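Local coordinates for heterokaryon incompatibility protein s (Podospora anserina, PDB 2WVQ), which forms the [het-s] prion and drives heterokaryon incompatibility by interacting with het-S from incompatible cells to trigger a lethal reaction after vegetative cell fusion, at residues Gln46-Ile51 with Gly209-Ala214; Lys53-Arg58 with Arg169-Leu174; Leu92-Ser97 with Asp165-Phe170; Ile190-Val195 with Asp217-Lys222. The protein carries 2 engineered substitutions. All coordinates share one frame; numbering follows the deposited sequence.

Contact 1. Residues Gln46-Ile51 with Gly209-Ala214; sequences QLRLDI and GGIDAA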
loop_
_atom_site.group_PDB
_atom_site.type_symbol
_atom_site.label_atom_id
_atom_site.label_comp_id
_atom_site.label_asym_id
_atom_site.label_seq_id
_atom_site.Cartn_x
_atom_site.Cartn_y
_atom_site.Cartn_z
ATOM N N GLN A 46 -1.745 -0.167 -19.530
ATOM C CA GLN A 46 -3.206 -0.154 -19.532
ATOM C C GLN A 46 -3.762 -1.586 -19.638
ATOM O O GLN A 46 -4.621 -1.946 -18.838
ATOM C CB GLN A 46 -3.761 0.735 -20.648
ATOM C CG GLN A 46 -5.301 0.770 -20.732
ATOM C CD GLN A 46 -5.942 1.337 -19.483
ATOM O OE1 GLN A 46 -5.767 2.510 -19.177
ATOM N NE2 GLN A 46 -6.680 0.497 -18.742
ATOM N N LEU A 47 -3.234 -2.394 -20.556
ATOM C CA LEU A 47 -3.635 -3.814 -20.651
ATOM C C LEU A 47 -3.363 -4.619 -19.356
ATOM O O LEU A 47 -4.155 -5.497 -19.018
ATOM C CB LEU A 47 -3.039 -4.501 -21.897
ATOM C CG LEU A 47 -3.532 -3.992 -23.273
ATOM C CD1 LEU A 47 -2.717 -4.524 -24.417
ATOM C CD2 LEU A 47 -5.016 -4.260 -23.514
ATOM N N ARG A 48 -2.242 -4.345 -18.663
ATOM C CA ARG A 48 -1.917 -4.977 -17.370
ATOM C C ARG A 48 -2.990 -4.661 -16.307
ATOM O O ARG A 48 -3.415 -5.556 -15.556
ATOM C CB ARG A 48 -0.552 -4.525 -16.821
ATOM C CG ARG A 48 0.644 -4.703 -17.684
ATOM C CD ARG A 48 1.343 -6.036 -17.452
ATOM N NE ARG A 48 1.905 -6.183 -16.106
ATOM C CZ ARG A 48 2.469 -7.309 -15.655
ATOM N NH1 ARG A 48 2.539 -8.383 -16.446
ATOM N NH2 ARG A 48 2.964 -7.367 -14.418
ATOM N N LEU A 49 -3.422 -3.399 -16.254
ATOM C CA LEU A 49 -4.571 -2.972 -15.438
ATOM C C LEU A 49 -5.922 -3.659 -15.809
ATOM O O LEU A 49 -6.677 -4.090 -14.918
ATOM C CB LEU A 49 -4.729 -1.451 -15.514
ATOM C CG LEU A 49 -4.650 -0.447 -14.349
ATOM C CD1 LEU A 49 -3.871 -0.859 -13.058
ATOM C CD2 LEU A 49 -4.186 0.911 -14.869
ATOM N N ASP A 50 -6.224 -3.740 -17.105
ATOM C CA ASP A 50 -7.466 -4.384 -17.581
ATOM C C ASP A 50 -7.471 -5.872 -17.220
ATOM O O ASP A 50 -8.522 -6.431 -16.916
ATOM C CB ASP A 50 -7.649 -4.242 -19.108
ATOM C CG ASP A 50 -7.667 -2.767 -19.605
ATOM O OD1 ASP A 50 -7.363 -2.573 -20.802
ATOM O OD2 ASP A 50 -8.008 -1.814 -18.856
ATOM N N ILE A 51 -6.305 -6.508 -17.295
ATOM C CA ILE A 51 -6.142 -7.913 -16.921
ATOM C C ILE A 51 -6.314 -8.165 -15.429
ATOM O O ILE A 51 -6.960 -9.161 -15.060
ATOM C CB ILE A 51 -4.839 -8.528 -17.473
ATOM C CG1 ILE A 51 -4.942 -8.674 -18.990
ATOM C CG2 ILE A 51 -4.539 -9.891 -16.848
ATOM C CD1 ILE A 51 -3.588 -8.805 -19.637
ATOM N N GLY A 209 1.365 -12.267 -17.758
ATOM C CA GLY A 209 2.527 -12.727 -17.016
ATOM C C GLY A 209 2.658 -12.022 -15.683
ATOM O O GLY A 209 2.658 -10.785 -15.617
ATOM N N GLY A 210 2.762 -12.813 -14.620
ATOM C CA GLY A 210 2.862 -12.282 -13.258
ATOM C C GLY A 210 1.566 -11.844 -12.580
ATOM O O GLY A 210 1.565 -11.563 -11.374
ATOM N N ILE A 211 0.465 -11.782 -13.331
ATOM C CA ILE A 211 -0.781 -11.201 -12.803
ATOM C C ILE A 211 -2.014 -12.101 -12.922
ATOM O O ILE A 211 -2.894 -12.084 -12.060
ATOM C CB ILE A 211 -1.041 -9.741 -13.349
ATOM C CG1 ILE A 211 -1.365 -9.690 -14.834
ATOM C CG2 ILE A 211 0.191 -8.849 -13.120
ATOM C CD1 ILE A 211 -1.319 -8.252 -15.405
ATOM N N ASP A 212 -2.044 -12.915 -13.969
ATOM C CA ASP A 212 -3.186 -13.794 -14.238
ATOM C C ASP A 212 -2.744 -15.042 -15.015
ATOM O O ASP A 212 -2.877 -15.083 -16.256
ATOM C CB ASP A 212 -4.252 -13.027 -15.024
ATOM C CG ASP A 212 -5.562 -13.800 -15.158
ATOM O OD1 ASP A 212 -5.581 -15.028 -14.913
ATOM O OD2 ASP A 212 -6.558 -13.179 -15.556
ATOM N N ALA A 213 -2.230 -16.042 -14.286
ATOM C CA ALA A 213 -1.763 -17.325 -14.863
ATOM C C ALA A 213 -2.837 -18.081 -15.659
ATOM O O ALA A 213 -2.519 -18.706 -16.681
ATOM C CB ALA A 213 -1.194 -18.220 -13.790
ATOM N N ALA A 214 -4.081 -18.038 -15.185
ATOM C CA ALA A 214 -5.217 -18.656 -15.879
ATOM C C ALA A 214 -5.392 -18.117 -17.317
ATOM O O ALA A 214 -5.512 -18.907 -18.272
ATOM C CB ALA A 214 -6.495 -18.523 -15.054
#

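Contact 2. Residues Lys53-Arg58 with Arg169-Leu174; sequences KARLSR and RFVDEL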
loop_
_atom_site.group_PDB
_atom_site.type_symbol
_atom_site.label_atom_id
_atom_site.label_comp_id
_atom_site.label_asym_id
_atom_site.label_seq_id
_atom_site.Cartn_x
_atom_site.Cartn_y
_atom_site.Cartn_z
ATOM N N LYS A 53 -8.118 -6.310 -13.480
ATOM C CA LYS A 53 -9.557 -6.110 -13.324
ATOM C C LYS A 53 -10.322 -7.355 -13.819
ATOM O O LYS A 53 -11.293 -7.771 -13.201
ATOM C CB LYS A 53 -10.012 -4.862 -14.073
ATOM C CG LYS A 53 -11.493 -4.559 -13.969
ATOM C CD LYS A 53 -11.930 -3.473 -14.988
ATOM C CE LYS A 53 -13.125 -2.697 -14.409
ATOM N NZ LYS A 53 -13.748 -1.807 -15.403
ATOM N N ALA A 54 -9.876 -7.941 -14.928
ATOM C CA ALA A 54 -10.551 -9.146 -15.485
ATOM C C ALA A 54 -10.410 -10.331 -14.521
ATOM O O ALA A 54 -11.323 -11.153 -14.367
ATOM C CB ALA A 54 -9.955 -9.518 -16.877
ATOM N N ARG A 55 -9.261 -10.411 -13.866
ATOM C CA ARG A 55 -8.984 -11.544 -13.009
ATOM C C ARG A 55 -9.747 -11.462 -11.682
ATOM O O ARG A 55 -10.236 -12.506 -11.152
ATOM C CB ARG A 55 -7.496 -11.712 -12.796
ATOM C CG ARG A 55 -7.171 -13.056 -12.164
ATOM C CD ARG A 55 -5.881 -13.010 -11.444
ATOM N NE ARG A 55 -5.716 -14.095 -10.484
ATOM C CZ ARG A 55 -4.721 -14.143 -9.605
ATOM N NH1 ARG A 55 -3.808 -13.163 -9.572
ATOM N NH2 ARG A 55 -4.640 -15.147 -8.750
ATOM N N LEU A 56 -9.864 -10.234 -11.165
ATOM C CA LEU A 56 -10.673 -9.930 -9.986
ATOM C C LEU A 56 -12.158 -10.232 -10.306
ATOM O O LEU A 56 -12.862 -10.941 -9.545
ATOM C CB LEU A 56 -10.494 -8.451 -9.548
ATOM C CG LEU A 56 -11.327 -7.885 -8.366
ATOM C CD1 LEU A 56 -11.069 -8.585 -7.069
ATOM C CD2 LEU A 56 -11.187 -6.343 -8.151
ATOM N N SER A 57 -12.633 -9.732 -11.431
ATOM C CA SER A 57 -14.007 -10.060 -11.770
ATOM C C SER A 57 -14.265 -11.572 -12.030
ATOM O O SER A 57 -15.340 -12.042 -11.692
ATOM C CB SER A 57 -14.570 -9.159 -12.853
ATOM O OG SER A 57 -14.353 -9.670 -14.128
ATOM N N ARG A 58 -13.301 -12.297 -12.612
ATOM C CA ARG A 58 -13.392 -13.736 -12.769
ATOM C C ARG A 58 -13.678 -14.425 -11.457
ATOM O O ARG A 58 -14.483 -15.348 -11.431
ATOM C CB ARG A 58 -12.187 -14.374 -13.465
ATOM C CG ARG A 58 -12.442 -15.836 -14.043
ATOM C CD ARG A 58 -11.153 -16.431 -14.603
ATOM N NE ARG A 58 -10.557 -15.494 -15.566
ATOM C CZ ARG A 58 -9.326 -14.966 -15.524
ATOM N NH1 ARG A 58 -8.472 -15.289 -14.572
ATOM N NH2 ARG A 58 -8.946 -14.119 -16.479
ATOM N N ARG A 169 -1.769 -10.385 -5.989
ATOM C CA ARG A 169 -1.598 -11.050 -4.702
ATOM C C ARG A 169 -2.901 -11.162 -3.903
ATOM O O ARG A 169 -3.166 -12.188 -3.288
ATOM C CB ARG A 169 -0.473 -10.413 -3.851
ATOM C CG ARG A 169 0.934 -10.424 -4.497
ATOM C CD ARG A 169 1.157 -11.607 -5.443
ATOM N NE ARG A 169 1.777 -11.143 -6.688
ATOM C CZ ARG A 169 1.617 -11.694 -7.891
ATOM N NH1 ARG A 169 0.826 -12.751 -8.063
ATOM N NH2 ARG A 169 2.251 -11.163 -8.940
ATOM N N PHE A 170 -3.731 -10.129 -3.938
ATOM C CA PHE A 170 -5.001 -10.186 -3.247
ATOM C C PHE A 170 -5.959 -11.221 -3.874
ATOM O O PHE A 170 -6.684 -11.876 -3.140
ATOM C CB PHE A 170 -5.666 -8.813 -3.153
ATOM C CG PHE A 170 -5.066 -7.888 -2.103
ATOM C CD1 PHE A 170 -4.779 -6.548 -2.419
ATOM C CD2 PHE A 170 -4.814 -8.320 -0.805
ATOM C CE1 PHE A 170 -4.267 -5.673 -1.454
ATOM C CE2 PHE A 170 -4.291 -7.451 0.153
ATOM C CZ PHE A 170 -4.013 -6.127 -0.176
ATOM N N VAL A 171 -5.948 -11.353 -5.207
ATOM C CA VAL A 171 -6.794 -12.316 -5.920
ATOM C C VAL A 171 -6.231 -13.739 -5.722
ATOM O O VAL A 171 -7.013 -14.696 -5.696
ATOM C CB VAL A 171 -7.094 -11.925 -7.426
ATOM C CG1 VAL A 171 -7.994 -12.967 -8.119
ATOM C CG2 VAL A 171 -7.768 -10.575 -7.541
ATOM N N ASP A 172 -4.909 -13.875 -5.531
ATOM C CA ASP A 172 -4.300 -15.142 -5.064
ATOM C C ASP A 172 -4.917 -15.574 -3.736
ATOM O O ASP A 172 -5.311 -16.741 -3.583
ATOM C CB ASP A 172 -2.776 -15.046 -4.855
ATOM C CG ASP A 172 -1.984 -14.920 -6.157
ATOM O OD1 ASP A 172 -0.763 -14.621 -6.089
ATOM O OD2 ASP A 172 -2.574 -15.108 -7.243
ATOM N N GLU A 173 -4.967 -14.649 -2.775
ATOM C CA GLU A 173 -5.563 -14.880 -1.449
ATOM C C GLU A 173 -7.055 -15.273 -1.531
ATOM O O GLU A 173 -7.496 -16.219 -0.853
ATOM C CB GLU A 173 -5.394 -13.636 -0.569
ATOM C CG GLU A 173 -4.184 -13.643 0.353
ATOM C CD GLU A 173 -4.252 -12.541 1.421
ATOM O OE1 GLU A 173 -4.445 -12.861 2.623
ATOM O OE2 GLU A 173 -4.107 -11.347 1.059
ATOM N N LEU A 174 -7.806 -14.552 -2.363
ATOM C CA LEU A 174 -9.243 -14.787 -2.633
ATOM C C LEU A 174 -9.520 -16.148 -3.243
ATOM O O LEU A 174 -10.478 -16.834 -2.851
ATOM C CB LEU A 174 -9.773 -13.721 -3.591
ATOM C CG LEU A 174 -10.741 -12.591 -3.252
ATOM C CD1 LEU A 174 -10.937 -12.321 -1.774
ATOM C CD2 LEU A 174 -10.424 -11.318 -4.026
HETATM O O HOH W 1 -0.876 -14.185 -9.073
#

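Contact 3. Residues Leu92-Ser97 with Asp165-Phe170; sequences LLLFES and DQVARF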
loop_
_atom_site.group_PDB
_atom_site.type_symbol
_atom_site.label_atom_id
_atom_site.label_comp_id
_atom_site.label_asym_id
_atom_site.label_seq_id
_atom_site.Cartn_x
_atom_site.Cartn_y
_atom_site.Cartn_z
ATOM N N LEU A 92 -9.783 -1.817 -1.653
ATOM C CA LEU A 92 -10.318 -0.462 -1.555
ATOM C C LEU A 92 -9.341 0.582 -0.974
ATOM O O LEU A 92 -9.224 1.688 -1.523
ATOM C CB LEU A 92 -11.651 -0.432 -0.794
ATOM C CG LEU A 92 -13.009 -0.400 -1.559
ATOM C CD1 LEU A 92 -12.967 -0.752 -3.007
ATOM C CD2 LEU A 92 -14.193 -1.084 -0.851
ATOM N N LEU A 93 -8.693 0.226 0.142
ATOM C CA LEU A 93 -7.609 1.040 0.766
ATOM C C LEU A 93 -6.435 1.299 -0.206
ATOM O O LEU A 93 -5.842 2.382 -0.210
ATOM C CB LEU A 93 -7.098 0.334 2.029
ATOM C CG LEU A 93 -7.546 0.669 3.453
ATOM C CD1 LEU A 93 -8.884 1.367 3.544
ATOM C CD2 LEU A 93 -7.503 -0.552 4.344
ATOM N N LEU A 94 -6.081 0.277 -0.962
ATOM C CA LEU A 94 -5.089 0.322 -2.026
ATOM C C LEU A 94 -5.340 1.443 -3.055
ATOM O O LEU A 94 -4.425 2.176 -3.443
ATOM C CB LEU A 94 -5.069 -1.059 -2.736
ATOM C CG LEU A 94 -3.964 -1.382 -3.735
ATOM C CD1 LEU A 94 -2.609 -1.077 -3.045
ATOM C CD2 LEU A 94 -4.041 -2.867 -4.124
ATOM N N PHE A 95 -6.587 1.546 -3.502
ATOM C CA PHE A 95 -7.026 2.545 -4.461
ATOM C C PHE A 95 -7.178 3.929 -3.784
ATOM O O PHE A 95 -6.808 4.953 -4.368
ATOM C CB PHE A 95 -8.353 2.087 -5.137
ATOM C CG PHE A 95 -8.159 1.095 -6.275
ATOM C CD1 PHE A 95 -8.439 -0.274 -6.097
ATOM C CD2 PHE A 95 -7.695 1.535 -7.521
ATOM C CE1 PHE A 95 -8.226 -1.210 -7.154
ATOM C CE2 PHE A 95 -7.517 0.615 -8.631
ATOM C CZ PHE A 95 -7.777 -0.752 -8.439
ATOM N N GLU A 96 -7.672 3.956 -2.540
ATOM C CA GLU A 96 -7.742 5.204 -1.788
ATOM C C GLU A 96 -6.331 5.871 -1.660
ATOM O O GLU A 96 -6.182 7.029 -2.013
ATOM C CB GLU A 96 -8.382 4.978 -0.414
ATOM C CG GLU A 96 -9.004 6.227 0.156
ATOM C CD GLU A 96 -9.424 6.072 1.609
ATOM O OE1 GLU A 96 -9.661 7.121 2.240
ATOM O OE2 GLU A 96 -9.522 4.925 2.107
ATOM N N SER A 97 -5.328 5.117 -1.213
ATOM C CA SER A 97 -3.919 5.529 -1.192
ATOM C C SER A 97 -3.357 6.070 -2.508
ATOM O O SER A 97 -2.652 7.104 -2.510
ATOM C CB SER A 97 -3.044 4.350 -0.706
ATOM O OG SER A 97 -3.456 3.944 0.587
ATOM N N ASP A 165 0.486 -5.460 -8.996
ATOM C CA ASP A 165 1.124 -6.468 -8.162
ATOM C C ASP A 165 0.349 -6.812 -6.895
ATOM O O ASP A 165 0.186 -7.986 -6.564
ATOM C CB ASP A 165 2.567 -6.054 -7.774
ATOM C CG ASP A 165 3.522 -5.971 -8.984
ATOM O OD1 ASP A 165 4.694 -5.545 -8.796
ATOM O OD2 ASP A 165 3.111 -6.320 -10.123
ATOM N N GLN A 166 -0.109 -5.799 -6.169
ATOM C CA GLN A 166 -0.932 -6.040 -4.986
ATOM C C GLN A 166 -2.316 -6.629 -5.320
ATOM O O GLN A 166 -2.805 -7.479 -4.575
ATOM C CB GLN A 166 -1.062 -4.774 -4.151
ATOM C CG GLN A 166 0.258 -4.340 -3.514
ATOM C CD GLN A 166 0.079 -3.816 -2.106
ATOM O OE1 GLN A 166 0.611 -2.752 -1.759
ATOM N NE2 GLN A 166 -0.642 -4.576 -1.263
ATOM N N VAL A 167 -2.942 -6.195 -6.417
ATOM C CA VAL A 167 -4.248 -6.801 -6.822
ATOM C C VAL A 167 -4.085 -8.284 -7.159
ATOM O O VAL A 167 -4.920 -9.082 -6.741
ATOM C CB VAL A 167 -5.070 -5.977 -7.889
ATOM C CG1 VAL A 167 -6.323 -6.751 -8.410
ATOM C CG2 VAL A 167 -5.556 -4.609 -7.294
ATOM N N ALA A 168 -3.004 -8.652 -7.848
ATOM C CA ALA A 168 -2.698 -10.045 -8.206
ATOM C C ALA A 168 -2.534 -10.896 -6.958
ATOM O O ALA A 168 -3.118 -11.982 -6.864
ATOM C CB ALA A 168 -1.428 -10.145 -9.103
ATOM N N ARG A 169 -1.769 -10.385 -5.989
ATOM C CA ARG A 169 -1.598 -11.050 -4.702
ATOM C C ARG A 169 -2.901 -11.162 -3.903
ATOM O O ARG A 169 -3.166 -12.188 -3.288
ATOM C CB ARG A 169 -0.473 -10.413 -3.851
ATOM C CG ARG A 169 0.934 -10.424 -4.497
ATOM C CD ARG A 169 1.157 -11.607 -5.443
ATOM N NE ARG A 169 1.777 -11.143 -6.688
ATOM C CZ ARG A 169 1.617 -11.694 -7.891
ATOM N NH1 ARG A 169 0.826 -12.751 -8.063
ATOM N NH2 ARG A 169 2.251 -11.163 -8.940
ATOM N N PHE A 170 -3.731 -10.129 -3.938
ATOM C CA PHE A 170 -5.001 -10.186 -3.247
ATOM C C PHE A 170 -5.959 -11.221 -3.874
ATOM O O PHE A 170 -6.684 -11.876 -3.140
ATOM C CB PHE A 170 -5.666 -8.813 -3.153
ATOM C CG PHE A 170 -5.066 -7.888 -2.103
ATOM C CD1 PHE A 170 -4.779 -6.548 -2.419
ATOM C CD2 PHE A 170 -4.814 -8.320 -0.805
ATOM C CE1 PHE A 170 -4.267 -5.673 -1.454
ATOM C CE2 PHE A 170 -4.291 -7.451 0.153
ATOM C CZ PHE A 170 -4.013 -6.127 -0.176
#

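Contact 4. Residues Ile190-Val195 with Asp217-Lys222; sequences IEIEEV and DAAAQK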
loop_
_atom_site.group_PDB
_atom_site.type_symbol
_atom_site.label_atom_id
_atom_site.label_comp_id
_atom_site.label_asym_id
_atom_site.label_seq_id
_atom_site.Cartn_x
_atom_site.Cartn_y
_atom_site.Cartn_z
ATOM N N ILE A 190 -13.329 -19.529 -21.787
ATOM C CA ILE A 190 -14.475 -18.822 -22.369
ATOM C C ILE A 190 -14.164 -17.338 -22.722
ATOM O O ILE A 190 -14.645 -16.823 -23.739
ATOM C CB ILE A 190 -15.719 -18.926 -21.431
ATOM C CG1 ILE A 190 -16.177 -20.384 -21.296
ATOM C CG2 ILE A 190 -16.850 -17.999 -21.910
ATOM C CD1 ILE A 190 -17.137 -20.646 -20.131
ATOM N N GLU A 191 -13.367 -16.661 -21.891
ATOM C CA GLU A 191 -13.010 -15.256 -22.139
ATOM C C GLU A 191 -12.228 -15.118 -23.433
ATOM O O GLU A 191 -12.383 -14.148 -24.188
ATOM C CB GLU A 191 -12.160 -14.704 -20.998
ATOM C CG GLU A 191 -12.868 -14.675 -19.671
ATOM C CD GLU A 191 -11.957 -14.267 -18.540
ATOM O OE1 GLU A 191 -10.752 -14.009 -18.777
ATOM O OE2 GLU A 191 -12.460 -14.197 -17.411
ATOM N N ILE A 192 -11.408 -16.134 -23.676
ATOM C CA ILE A 192 -10.439 -16.163 -24.753
ATOM C C ILE A 192 -10.953 -16.853 -26.053
ATOM O O ILE A 192 -10.232 -16.923 -27.044
ATOM C CB ILE A 192 -9.112 -16.797 -24.200
ATOM C CG1 ILE A 192 -7.920 -15.886 -24.486
ATOM C CG2 ILE A 192 -8.919 -18.264 -24.651
ATOM C CD1 ILE A 192 -7.013 -15.735 -23.300
ATOM N N GLU A 193 -12.191 -17.339 -26.061
ATOM C CA GLU A 193 -12.695 -18.021 -27.258
ATOM C C GLU A 193 -13.021 -17.121 -28.454
ATOM O O GLU A 193 -13.034 -17.585 -29.593
ATOM C CB GLU A 193 -13.823 -19.029 -26.954
ATOM C CG GLU A 193 -15.060 -18.499 -26.252
ATOM C CD GLU A 193 -16.220 -19.473 -26.353
ATOM O OE1 GLU A 193 -16.495 -20.202 -25.376
ATOM O OE2 GLU A 193 -16.844 -19.527 -27.434
ATOM N N GLU A 194 -13.253 -15.832 -28.217
ATOM C CA GLU A 194 -13.579 -14.925 -29.323
ATOM C C GLU A 194 -12.335 -14.347 -30.005
ATOM O O GLU A 194 -12.398 -13.826 -31.128
ATOM C CB GLU A 194 -14.506 -13.818 -28.840
ATOM C CG GLU A 194 -15.324 -13.180 -29.928
ATOM C CD GLU A 194 -16.786 -13.085 -29.562
ATOM O OE1 GLU A 194 -17.124 -13.328 -28.380
ATOM O OE2 GLU A 194 -17.600 -12.775 -30.460
ATOM N N VAL A 195 -11.197 -14.451 -29.331
ATOM C CA VAL A 195 -9.960 -13.897 -29.866
ATOM C C VAL A 195 -9.219 -14.968 -30.678
ATOM O O VAL A 195 -8.672 -15.929 -30.129
ATOM C CB VAL A 195 -9.117 -13.159 -28.759
ATOM C CG1 VAL A 195 -8.825 -14.048 -27.580
ATOM C CG2 VAL A 195 -7.841 -12.570 -29.316
ATOM N N ASP A 217 -2.221 -19.066 -19.407
ATOM C CA ASP A 217 -2.291 -20.479 -19.839
ATOM C C ASP A 217 -3.333 -20.732 -20.925
ATOM O O ASP A 217 -3.110 -21.545 -21.827
ATOM C CB ASP A 217 -2.558 -21.400 -18.649
ATOM C CG ASP A 217 -1.421 -21.399 -17.635
ATOM O OD1 ASP A 217 -0.331 -20.869 -17.937
ATOM O OD2 ASP A 217 -1.629 -21.921 -16.517
ATOM N N ALA A 218 -4.462 -20.033 -20.825
ATOM C CA ALA A 218 -5.530 -20.103 -21.812
ATOM C C ALA A 218 -5.080 -19.609 -23.184
ATOM O O ALA A 218 -5.343 -20.254 -24.181
ATOM C CB ALA A 218 -6.762 -19.336 -21.321
ATOM N N ALA A 219 -4.425 -18.440 -23.218
ATOM C CA ALA A 219 -3.743 -17.929 -24.420
ATOM C C ALA A 219 -2.667 -18.874 -24.991
ATOM O O ALA A 219 -2.643 -19.111 -26.197
ATOM C CB ALA A 219 -3.142 -16.556 -24.136
ATOM N N ALA A 220 -1.795 -19.403 -24.127
ATOM C CA ALA A 220 -0.759 -20.350 -24.516
ATOM C C ALA A 220 -1.359 -21.611 -25.136
ATOM O O ALA A 220 -0.886 -22.078 -26.187
ATOM C CB ALA A 220 0.132 -20.700 -23.325
ATOM N N GLN A 221 -2.403 -22.150 -24.502
ATOM C CA GLN A 221 -3.089 -23.344 -25.002
ATOM C C GLN A 221 -3.692 -23.087 -26.384
ATOM O O GLN A 221 -3.746 -23.992 -27.212
ATOM C CB GLN A 221 -4.195 -23.798 -24.025
ATOM C CG GLN A 221 -3.754 -24.759 -22.887
ATOM C CD GLN A 221 -4.667 -24.672 -21.620
ATOM O OE1 GLN A 221 -5.497 -23.746 -21.453
ATOM N NE2 GLN A 221 -4.490 -25.639 -20.721
ATOM N N LYS A 222 -4.136 -21.854 -26.631
ATOM C CA LYS A 222 -4.802 -21.523 -27.890
ATOM C C LYS A 222 -3.829 -21.289 -29.050
ATOM O O LYS A 222 -4.086 -21.722 -30.183
ATOM C CB LYS A 222 -5.759 -20.341 -27.717
ATOM C CG LYS A 222 -6.688 -20.150 -28.897
ATOM C CD LYS A 222 -7.920 -19.280 -28.516
ATOM C CE LYS A 222 -8.777 -19.177 -29.827
ATOM N NZ LYS A 222 -10.225 -18.882 -29.502
#

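Contact 1. Residues Gln46-Ile51 with Gly209-Ala214
G209 offers its carbonyl to R48, in the first half of helix 42-62: R48 NH1 lies 2.5 Å from G209 O, in the carbonyl plane, with a bent N-H...O angle of 144°. The R48 chain gets there by bending at chi2 and chi3, and NH1 also makes a weak bond to A207 O. At G210 the backbone turns with positive phi (80°), and I211 then points back at the helix. Its CG2 lies over one face of the R48 guanidinium, near the rim, 3.4 Å from NH2. I211 CG1, in the crowded position between N and C, crosses I51 at about a right angle, 3.8 Å from I51 CG2. D212 has CG anti to its backbone N; its CB touches I51 CG2 at 3.6 Å, while OD2 is salt-bridged to R58 and OD1 caps M215 N. The result is a linker held on a helix face by the buried I211 and D212, ending in an aspartate N-cap that opens helix 213-224 of the mainly helical HeLo globular domain.

Contact 2. Residues Lys53-Arg58 with Arg169-Leu174
Segments 53-58 and 169-174, of helices 42-62 and 157-176 in the HeLo globular domain, run nearly parallel at 15° with axes 10.0 Å apart at closest approach, and the interface divides into an apolar core and a charged flank. In the core, L56 crosses V171 at about a right angle, L56 CD1 to V171 CG2 at 3.9 Å, and L56 CD1 also approaches L174 CD2. F22, C25 and V26 of helix 18-28 close over L56 from the same bundle. R55 marks the border. With CG anti to its backbone N and the chain extended to NE, it runs alongside V171, whose CG1 sits over one face of the guanidinium, 3.5 Å from R55 NE. The charged flank is the more open side: D172 is partly exposed, R169 is exposed, and a water lies among the charges. R55 NH2 gives D172 OD2 a short, straight bond (2.6 Å, 170°) in the guanidinium plane, received on the anti lone pair although the two planes stand 54° apart. R169 NH1 reaches D172 OD1 from above the carboxylate plane at 3.1 Å. Two arginines sharing one aspartate should keep it ionised, and its charge would offset their mutual repulsion. E175 supplies a second carboxylate, to R55 NE. The water completes the network: it donates to D172 OD2 at 2.7 Å and accepts weakly from R55 NH1.

Contact 3. Residues Leu92-Ser97 with Asp165-Phe170
L94 has CG anti to its backbone N (chi1 -170°) and chi2 near 51°, which sends CD2 straight at helix 157-176. Q166, with CG beside its own N, bends at chi2 and brings its amide alongside L94, so the leucine meets it twice: L94 CD2 on Q166 CB at 3.5 Å and L94 CD1 near Q166 OE1 at 3.9 Å. The same CD2 touches V167 CG2 and comes in at the edge of the F170 ring, 3.9 Å from CE1 and close to the ring plane. One methyl thus serves three residues spread over two successive turns. F95 adds a looser contact, F95 CE1 to V167 CG2 at 4.3 Å. No hydrogen bond crosses; Q166 OE1 instead accepts from K162 of the second subunit, at the homodimer interface. The segments run antiparallel (174°) with axes 11.1 Å apart, and the L94 side chain reaches across to Q166, V167 and F170. Helix 18-28 packs on L92 and F95, F29 meets the F95 ring edge-to-face, and L93, E96 and S97 touch the second subunit.

Contact 4. Residues Ile190-Val195 with Asp217-Lys222
The flat group that matters here is the peptide carbonyl of I192, since no ring or guanidinium takes part: K222 NZ approaches I192 O within the carbonyl plane, on a lone pair, at 3.1 Å and a C=O...N angle of 132°. The setting is the helical HeLo globular domain, where the connection from helix 181-191 to helix 198-207 lies against the last helix, 213-224. K222 has CG anti to its backbone N and is extended beyond it, so the chain slides past I192 in the opposite direction and spans the gap to the turn. K222 CE rests 3.3 Å from V195 O. K222 NZ is also 3.1 Å from E193 O, so the ammonium sits among backbone carbonyls, whose partial negative charge would be expected to favour the protonated form. E196 is a more distant, weak ion partner. Beneath the lysine, I192 and two alanines form the apolar layer: I192 CG2 meets A218 CB at 4.1 Å, and L204 of helix 198-207 also packs on I192. The small A218 and A219 side chains let the isoleucine come close to the helix surface. I192 CD1 lies 4.0 Å from A219 CB and closer still, 3.7 Å, to the backbone N of A219.

Contacts 1, 2 and 3 cluster in the domain's interior, and contact 4 lies toward the C-terminal end, its centre about 26 Å from that of contact 3. Helix 42-62 serves contacts 1 and 2, whose centres are about 10 Å apart; helix 157-176 serves 2 and 3, and helix 213-224 serves 1 and 4. A probable hydrogen bond, G210 O to R169 NH2, links contact 1 to contacts 2 and 3; an R58-E191 salt bridge links 2 and 4. Along the chain, contacts 2 and 3 fall between the halves of contact 1, and contact 4 alternates with it. The last helix of this globular domain, dispensable for prion formation and incompatibility, is thus joined to helix 42-62, while contacts 2 and 3 reach the second subunit.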